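Local coordinates for protein STING-associated CdnE c-di-GMP synthase (PDB 6WT8) that probably synthesises the cyclic dinucleotide c-di-GMP, a second messenger for a STING receptor in bacterial CBASS anti-phage defence, at residues 68-73 / 103-108; 184-189 / 195-200. All blocks are in the same frame, centred on the assembly; numbering follows the deposited sequence.

Contact 1 of 2, residues 68-73 / 103-108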
ATOM      1  N   VAL A  68      -8.360   4.209  14.925  1.00 16.50           N
ATOM      2  CA  VAL A  68      -9.208   4.917  15.892  1.00 16.98           C
ATOM      3  C   VAL A  68      -8.837   6.386  15.948  1.00 20.21           C
ATOM      4  O   VAL A  68      -9.723   7.268  15.930  1.00 17.91           O
ATOM      5  CB  VAL A  68      -9.077   4.284  17.285  1.00 19.13           C
ATOM      6  CG1 VAL A  68      -9.779   5.190  18.365  1.00 24.04           C
ATOM      7  CG2 VAL A  68      -9.685   2.903  17.298  1.00 17.77           C
ATOM      8  N   ALA A  69      -7.527   6.685  15.982  1.00 17.69           N
ATOM      9  CA  ALA A  69      -7.098   8.082  15.995  1.00 16.12           C
ATOM     10  C   ALA A  69      -7.608   8.816  14.757  1.00 17.30           C
ATOM     11  O   ALA A  69      -8.110   9.938  14.843  1.00 16.69           O
ATOM     12  CB  ALA A  69      -5.571   8.203  16.088  1.00 18.15           C
ATOM     13  N   ALA A  70      -7.481   8.198  13.590  1.00 15.84           N
ATOM     14  CA  ALA A  70      -7.971   8.848  12.364  1.00 12.49           C
ATOM     15  C   ALA A  70      -9.494   9.000  12.389  1.00 16.17           C
ATOM     16  O   ALA A  70     -10.023  10.033  11.932  1.00 15.06           O
ATOM     17  CB  ALA A  70      -7.544   8.038  11.133  1.00 14.39           C
ATOM     18  N   ASN A  71     -10.208   8.041  12.986  1.00 13.90           N
ATOM     19  CA  ASN A  71     -11.665   8.215  13.126  1.00 15.32           C
ATOM     20  C   ASN A  71     -12.012   9.420  14.009  1.00 16.86           C
ATOM     21  O   ASN A  71     -13.002  10.136  13.745  1.00 17.44           O
ATOM     22  CB  ASN A  71     -12.313   6.965  13.738  1.00 15.01           C
ATOM     23  CG  ASN A  71     -12.351   5.780  12.772  1.00 19.59           C
ATOM     24  OD1 ASN A  71     -12.164   5.923  11.572  1.00 20.46           O
ATOM     25  ND2 ASN A  71     -12.608   4.578  13.314  1.00 22.09           N
ATOM     26  N   LYS A  72     -11.256   9.632  15.092  1.00 15.09           N
ATOM     27  CA  LYS A  72     -11.500  10.791  15.954  1.00 16.93           C
ATOM     28  C   LYS A  72     -11.275  12.088  15.186  1.00 17.85           C
ATOM     29  O   LYS A  72     -12.074  13.038  15.303  1.00 18.02           O
ATOM     30  CB  LYS A  72     -10.615  10.755  17.194  1.00 17.95           C
ATOM     31  CG  LYS A  72     -11.007   9.585  18.062  1.00 24.38           C
ATOM     32  CD  LYS A  72     -10.319   9.630  19.386  1.00 31.17           C
ATOM     33  CE  LYS A  72     -10.875   8.496  20.282  1.00 30.94           C
ATOM     34  NZ  LYS A  72     -10.389   8.635  21.705  1.00 38.18           N
ATOM     35  N   VAL A  73     -10.188  12.161  14.398  1.00 15.25           N
ATOM     36  CA  VAL A  73      -9.961  13.347  13.554  1.00 14.58           C
ATOM     37  C   VAL A  73     -11.121  13.546  12.580  1.00 16.55           C
ATOM     38  O   VAL A  73     -11.604  14.687  12.376  1.00 16.06           O
ATOM     39  CB  VAL A  73      -8.625  13.208  12.806  1.00 14.83           C
ATOM     40  CG1 VAL A  73      -8.377  14.388  11.886  1.00 18.34           C
ATOM     41  CG2 VAL A  73      -7.483  13.148  13.817  1.00 16.45           C
ATOM     42  N   ASN A 103       3.959   3.416  11.700  1.00 15.89           N
ATOM     43  CA  ASN A 103       3.227   3.780  10.495  1.00 15.15           C
ATOM     44  C   ASN A 103       1.742   3.960  10.814  1.00 16.27           C
ATOM     45  O   ASN A 103       1.162   3.244  11.633  1.00 15.61           O
ATOM     46  CB  ASN A 103       3.375   2.694   9.442  1.00 16.98           C
ATOM     47  CG  ASN A 103       4.775   2.500   8.935  1.00 23.53           C
ATOM     48  OD1 ASN A 103       5.148   1.371   8.639  1.00 22.34           O
ATOM     49  ND2 ASN A 103       5.545   3.585   8.776  1.00 29.37           N
ATOM     50  N   ASP A 104       1.109   4.924  10.137  1.00 15.02           N
ATOM     51  CA  ASP A 104      -0.275   5.257  10.351  1.00 14.75           C
ATOM     52  C   ASP A 104      -1.045   5.313   9.047  1.00 14.21           C
ATOM     53  O   ASP A 104      -0.475   5.594   7.980  1.00 15.45           O
ATOM     54  CB  ASP A 104      -0.363   6.633  11.011  1.00 14.46           C
ATOM     55  CG  ASP A 104      -0.014   6.579  12.447  1.00 16.01           C
ATOM     56  OD1 ASP A 104      -0.853   6.120  13.249  1.00 16.84           O
ATOM     57  OD2 ASP A 104       1.114   7.000  12.788  1.00 19.03           O
ATOM     58  N   VAL A 105      -2.348   5.020   9.148  1.00 14.56           N
ATOM     59  CA  VAL A 105      -3.268   5.375   8.046  1.00 14.80           C
ATOM     60  C   VAL A 105      -3.222   6.887   7.849  1.00 16.33           C
ATOM     61  O   VAL A 105      -3.091   7.657   8.815  1.00 15.92           O
ATOM     62  CB  VAL A 105      -4.729   4.929   8.257  1.00 15.61           C
ATOM     63  CG1 VAL A 105      -4.864   3.389   8.379  1.00 19.95           C
ATOM     64  CG2 VAL A 105      -5.362   5.576   9.508  1.00 16.63           C
ATOM     65  N   ASP A 106      -3.361   7.331   6.593  1.00 14.82           N
ATOM     66  CA  ASP A 106      -3.653   8.750   6.353  1.00 13.55           C
ATOM     67  C   ASP A 106      -5.160   8.931   6.218  1.00 16.00           C
ATOM     68  O   ASP A 106      -5.855   8.084   5.614  1.00 16.15           O
ATOM     69  CB  ASP A 106      -3.086   9.261   5.013  1.00 14.47           C
ATOM     70  CG  ASP A 106      -1.606   9.247   4.897  1.00 24.79           C
ATOM     71  OD1 ASP A 106      -0.890   9.307   5.893  1.00 20.13           O
ATOM     72  OD2 ASP A 106      -1.132   9.233   3.727  1.00 21.70           O
ATOM     73  N   LEU A 107      -5.672  10.049   6.738  1.00 13.74           N
ATOM     74  CA  LEU A 107      -7.062  10.404   6.484  1.00 12.98           C
ATOM     75  C   LEU A 107      -7.140  11.241   5.207  1.00 13.64           C
ATOM     76  O   LEU A 107      -6.367  12.199   5.036  1.00 15.09           O
ATOM     77  CB  LEU A 107      -7.602  11.211   7.674  1.00 12.79           C
ATOM     78  CG  LEU A 107      -9.080  11.678   7.530  1.00 16.61           C
ATOM     79  CD1 LEU A 107      -9.667  11.840   8.907  1.00 24.97           C
ATOM     80  CD2 LEU A 107      -9.171  13.043   6.793  1.00 18.25           C
ATOM     81  N   VAL A 108      -8.043  10.876   4.288  1.00 11.74           N
ATOM     82  CA  VAL A 108      -8.212  11.614   3.042  1.00 13.39           C
ATOM     83  C   VAL A 108      -9.590  12.242   3.058  1.00 13.10           C
ATOM     84  O   VAL A 108     -10.602  11.537   3.234  1.00 14.79           O
ATOM     85  CB  VAL A 108      -8.063  10.683   1.820  1.00 13.17           C
ATOM     86  CG1 VAL A 108      -7.992  11.533   0.548  1.00 15.91           C
ATOM     87  CG2 VAL A 108      -6.793   9.893   1.930  1.00 14.74           C
TER

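Contact 2 of 2, residues 184-189 / 195-200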
ATOM      1  N   ILE A 184      -1.936  18.065   6.489  1.00 14.44           N
ATOM      2  CA  ILE A 184      -1.906  18.610   7.845  1.00 15.06           C
ATOM      3  C   ILE A 184      -1.534  17.481   8.804  1.00 14.42           C
ATOM      4  O   ILE A 184      -2.132  16.413   8.735  1.00 15.64           O
ATOM      5  CB  ILE A 184      -3.275  19.202   8.218  1.00 14.55           C
ATOM      6  CG1 ILE A 184      -3.654  20.365   7.279  1.00 15.97           C
ATOM      7  CG2 ILE A 184      -3.244  19.737   9.689  1.00 16.91           C
ATOM      8  CD1 ILE A 184      -5.191  20.654   7.344  1.00 18.52           C
ATOM      9  N   TYR A 185      -0.579  17.694   9.698  1.00 17.47           N
ATOM     10  CA  TYR A 185      -0.121  16.618  10.572  1.00 16.51           C
ATOM     11  C   TYR A 185      -0.674  16.857  11.976  1.00 18.27           C
ATOM     12  O   TYR A 185      -0.410  17.897  12.577  1.00 22.01           O
ATOM     13  CB  TYR A 185       1.411  16.566  10.616  1.00 22.85           C
ATOM     14  CG  TYR A 185       2.021  15.209  10.958  1.00 29.80           C
ATOM     15  CD1 TYR A 185       1.439  14.028  10.498  1.00 32.46           C
ATOM     16  CD2 TYR A 185       3.192  15.120  11.689  1.00 40.22           C
ATOM     17  CE1 TYR A 185       2.010  12.769  10.773  1.00 36.62           C
ATOM     18  CE2 TYR A 185       3.774  13.883  11.979  1.00 38.64           C
ATOM     19  CZ  TYR A 185       3.188  12.714  11.518  1.00 40.03           C
ATOM     20  OH  TYR A 185       3.762  11.479  11.799  1.00 41.77           O
ATOM     21  N   VAL A 186      -1.476  15.917  12.478  1.00 15.95           N
ATOM     22  CA  VAL A 186      -2.196  16.078  13.736  1.00 18.53           C
ATOM     23  C   VAL A 186      -1.645  15.120  14.770  1.00 19.65           C
ATOM     24  O   VAL A 186      -1.579  13.915  14.513  1.00 18.98           O
ATOM     25  CB  VAL A 186      -3.693  15.814  13.548  1.00 19.00           C
ATOM     26  CG1 VAL A 186      -4.422  16.049  14.858  1.00 21.72           C
ATOM     27  CG2 VAL A 186      -4.209  16.706  12.423  1.00 17.99           C
ATOM     28  N   LYS A 187      -1.333  15.626  15.957  1.00 20.52           N
ATOM     29  CA  LYS A 187      -0.964  14.737  17.063  1.00 20.02           C
ATOM     30  C   LYS A 187      -2.233  14.452  17.854  1.00 17.88           C
ATOM     31  O   LYS A 187      -2.695  15.291  18.640  1.00 20.61           O
ATOM     32  CB  LYS A 187       0.127  15.369  17.914  1.00 22.45           C
ATOM     33  CG  LYS A 187       1.459  15.423  17.173  1.00 28.10           C
ATOM     34  CD  LYS A 187       2.590  15.779  18.138  1.00 35.14           C
ATOM     35  CE  LYS A 187       2.825  14.686  19.160  1.00 33.94           C
ATOM     36  NZ  LYS A 187       3.498  13.523  18.500  1.00 40.60           N
ATOM     37  N   VAL A 188      -2.818  13.264  17.637  1.00 18.82           N
ATOM     38  CA  VAL A 188      -3.980  12.841  18.417  1.00 20.25           C
ATOM     39  C   VAL A 188      -3.497  12.336  19.769  1.00 21.96           C
ATOM     40  O   VAL A 188      -2.457  11.691  19.852  1.00 24.19           O
ATOM     41  CB  VAL A 188      -4.762  11.785  17.621  1.00 21.40           C
ATOM     42  CG1 VAL A 188      -6.056  11.345  18.340  1.00 22.70           C
ATOM     43  CG2 VAL A 188      -5.084  12.284  16.211  1.00 17.53           C
ATOM     44  N   THR A 189      -4.230  12.623  20.844  1.00 27.36           N
ATOM     45  CA  THR A 189      -3.703  12.248  22.155  1.00 32.96           C
ATOM     46  C   THR A 189      -4.335  11.009  22.745  1.00 28.85           C
ATOM     47  O   THR A 189      -3.707  10.380  23.600  1.00 34.43           O
ATOM     48  CB  THR A 189      -3.850  13.383  23.177  1.00 35.74           C
ATOM     49  OG1 THR A 189      -5.231  13.762  23.272  1.00 41.08           O
ATOM     50  CG2 THR A 189      -2.953  14.553  22.785  1.00 34.38           C
ATOM     51  N   ILE A 195      -1.486  11.633  12.816  1.00 16.34           N
ATOM     52  CA  ILE A 195      -2.251  11.346  11.612  1.00 14.66           C
ATOM     53  C   ILE A 195      -2.072  12.469  10.597  1.00 15.29           C
ATOM     54  O   ILE A 195      -2.270  13.640  10.933  1.00 17.24           O
ATOM     55  CB  ILE A 195      -3.739  11.193  11.946  1.00 14.87           C
ATOM     56  CG1 ILE A 195      -3.956  10.080  12.991  1.00 16.76           C
ATOM     57  CG2 ILE A 195      -4.582  10.957  10.713  1.00 17.19           C
ATOM     58  CD1 ILE A 195      -3.489   8.676  12.559  1.00 17.95           C
ATOM     59  N   ASP A 196      -1.732  12.114   9.356  1.00 13.34           N
ATOM     60  CA  ASP A 196      -1.726  13.089   8.266  1.00 15.73           C
ATOM     61  C   ASP A 196      -3.108  13.191   7.641  1.00 15.42           C
ATOM     62  O   ASP A 196      -3.750  12.181   7.376  1.00 15.32           O
ATOM     63  CB  ASP A 196      -0.729  12.696   7.171  1.00 16.01           C
ATOM     64  CG  ASP A 196       0.681  13.171   7.438  1.00 31.71           C
ATOM     65  OD1 ASP A 196       0.945  14.412   7.507  1.00 30.66           O
ATOM     66  OD2 ASP A 196       1.538  12.276   7.588  1.00 37.89           O
ATOM     67  N   VAL A 197      -3.555  14.430   7.397  1.00 14.11           N
ATOM     68  CA  VAL A 197      -4.846  14.743   6.789  1.00 11.76           C
ATOM     69  C   VAL A 197      -4.581  15.295   5.397  1.00 13.86           C
ATOM     70  O   VAL A 197      -3.956  16.352   5.264  1.00 14.48           O
ATOM     71  CB  VAL A 197      -5.608  15.767   7.651  1.00 15.34           C
ATOM     72  CG1 VAL A 197      -6.835  16.251   6.961  1.00 15.60           C
ATOM     73  CG2 VAL A 197      -5.956  15.149   9.022  1.00 18.07           C
ATOM     74  N   VAL A 198      -5.045  14.571   4.384  1.00 13.77           N
ATOM     75  CA  VAL A 198      -4.849  14.892   2.971  1.00 14.56           C
ATOM     76  C   VAL A 198      -6.158  15.445   2.434  1.00 13.38           C
ATOM     77  O   VAL A 198      -7.221  14.897   2.727  1.00 15.39           O
ATOM     78  CB  VAL A 198      -4.437  13.597   2.247  1.00 15.86           C
ATOM     79  CG1 VAL A 198      -4.189  13.829   0.788  1.00 18.93           C
ATOM     80  CG2 VAL A 198      -3.164  13.056   2.939  1.00 17.63           C
ATOM     81  N   THR A 199      -6.071  16.526   1.644  1.00 12.56           N
ATOM     82  CA  THR A 199      -7.221  17.160   1.010  1.00 12.70           C
ATOM     83  C   THR A 199      -7.079  16.984  -0.496  1.00 13.68           C
ATOM     84  O   THR A 199      -6.021  17.297  -1.056  1.00 13.83           O
ATOM     85  CB  THR A 199      -7.299  18.626   1.394  1.00 14.19           C
ATOM     86  OG1 THR A 199      -7.287  18.740   2.828  1.00 15.42           O
ATOM     87  CG2 THR A 199      -8.517  19.327   0.796  1.00 17.20           C
ATOM     88  N   ALA A 200      -8.134  16.492  -1.136  1.00 12.89           N
ATOM     89  CA  ALA A 200      -8.057  16.118  -2.537  1.00 12.60           C
ATOM     90  C   ALA A 200      -9.403  16.299  -3.208  1.00 15.27           C
ATOM     91  O   ALA A 200     -10.425  16.514  -2.556  1.00 14.72           O
ATOM     92  CB  ALA A 200      -7.632  14.655  -2.643  1.00 14.57           C
TER

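Contact 1 of 2, residues 68-73 / 103-108
L107 and V73 meet at an oblique crossing, and one methyl group of L107 makes both of the contacts that this leucine has with residues 68-73. Its CD1 lies 4.1 Å from CG1 of V73 and 3.5 Å from the carbonyl O of A70, so the branch rests against the helix backbone as well as against a side chain. The oxygen meets a methyl carbon here, which makes this a van der Waals touch. The torsion of the leucine accounts for the meeting: L107 carries CG opposite its backbone N (chi1 179°), which sends the branch out toward the helix, where CG1 is the branch of V73 that meets it.

The second touch lies further back along both segments. With CG1 of V105 set anti to the carbonyl carbon (chi1 -61°), CG2 falls between the backbone N and the carbonyl carbon, and that methyl reaches CB of A70 at 3.7 Å. A70 therefore meets two partners with different atoms, V105 through its methyl and L107 through its carbonyl. Its small side chain is consistent with the close approach of the backbones, the CA atoms of A70 and L107 being 6.1 Å apart. All four residues are buried, yet the two segments bury just 167 Å² between them.

Along V105-D106-L107 the side chains alternate, V105 and L107 toward the helix and D106 away from it. The D-x-D spacing of D104 and D106 resembles the acidic motif of the nucleotidyltransferase superfamily. Around the contact, helix 60-81 lies against a sheet in which strand 106-112 runs antiparallel to 85-90 and parallel to 192-204; L107 also touches F87 and R89 of 85-90 and, further along the helix, E74 and L77.

Contact 2 of 2, residues 184-189 / 195-200
D196 and Y185 face each other as a non-hydrogen-bonded pair of two antiparallel strands, and the aspartate can be followed outward along the tyrosine ring. Its CA lies in the ring plane, at the edge. CB is 4.2 Å from CD1 of Y185. CG, set opposite the carbonyl carbon (chi1 -86°), comes to 3.3 Å from the same CD1. The carboxylate then divides: OD1 lies 3.1 Å from CD1 and OD2 3.3 Å from CE1, so its two oxygens follow two successive ring carbons. The carboxylate plane is turned 22° from the ring plane, and OD1 approaches the ring obliquely. Polar partners of OD1 lie just before strand 184-189: it is hydrogen-bonded to OG of S183 and salt-bridged to NZ of K180, a lysine that also makes a cation-pi contact with Y185. Replacing D196 with an alanine would probably leave S183 OG and the K180 ammonium without this partner and remove the carboxylate lying along CD1 and CE1 of Y185.

Backbone bonds fix the register on both sides of this pair. I184 and V197 exchange two, as do V186 and I195; in each pair the bond donated by the 195-200 strand, V197 N to I184 O and I195 N to V186 O, measures 2.8 Å and lies in the carbonyl plane. The segment axes make an angle of 147°, well short of exactly antiparallel.

I184, V186, I195 and V197 project from the other face. There CG2 of V186 lies 4.1 Å from CG2 of V197. The two strands form a beta hairpin; its aliphatic face is covered by helix 154-172 over I184 and V186 and by helix 60-81 over V188, I195 and V197, while strand 106-112 continues the sheet beyond 192-204.

How the contacts relate
Both contacts are buried and draw on the same sheet, their centres about 7 Å apart. Contact 1 sets a helix against a strand and meets through van der Waals contacts, mostly between aliphatic side chains; contact 2 joins two strands through backbone hydrogen bonds, with aliphatic side chains on one face and a partly exposed acid-aromatic pair on the other. Two probable hydrogen bonds connect them: L107 N to D196 O at 2.9 Å and V198 N to L107 O at 2.8 Å. Helix 60-81 is also common ground, since CG2 of V73 packs 3.5 Å from CG2 of V188. On the other face D106 OD1 lies against CB of D196, bringing two acidic residues together.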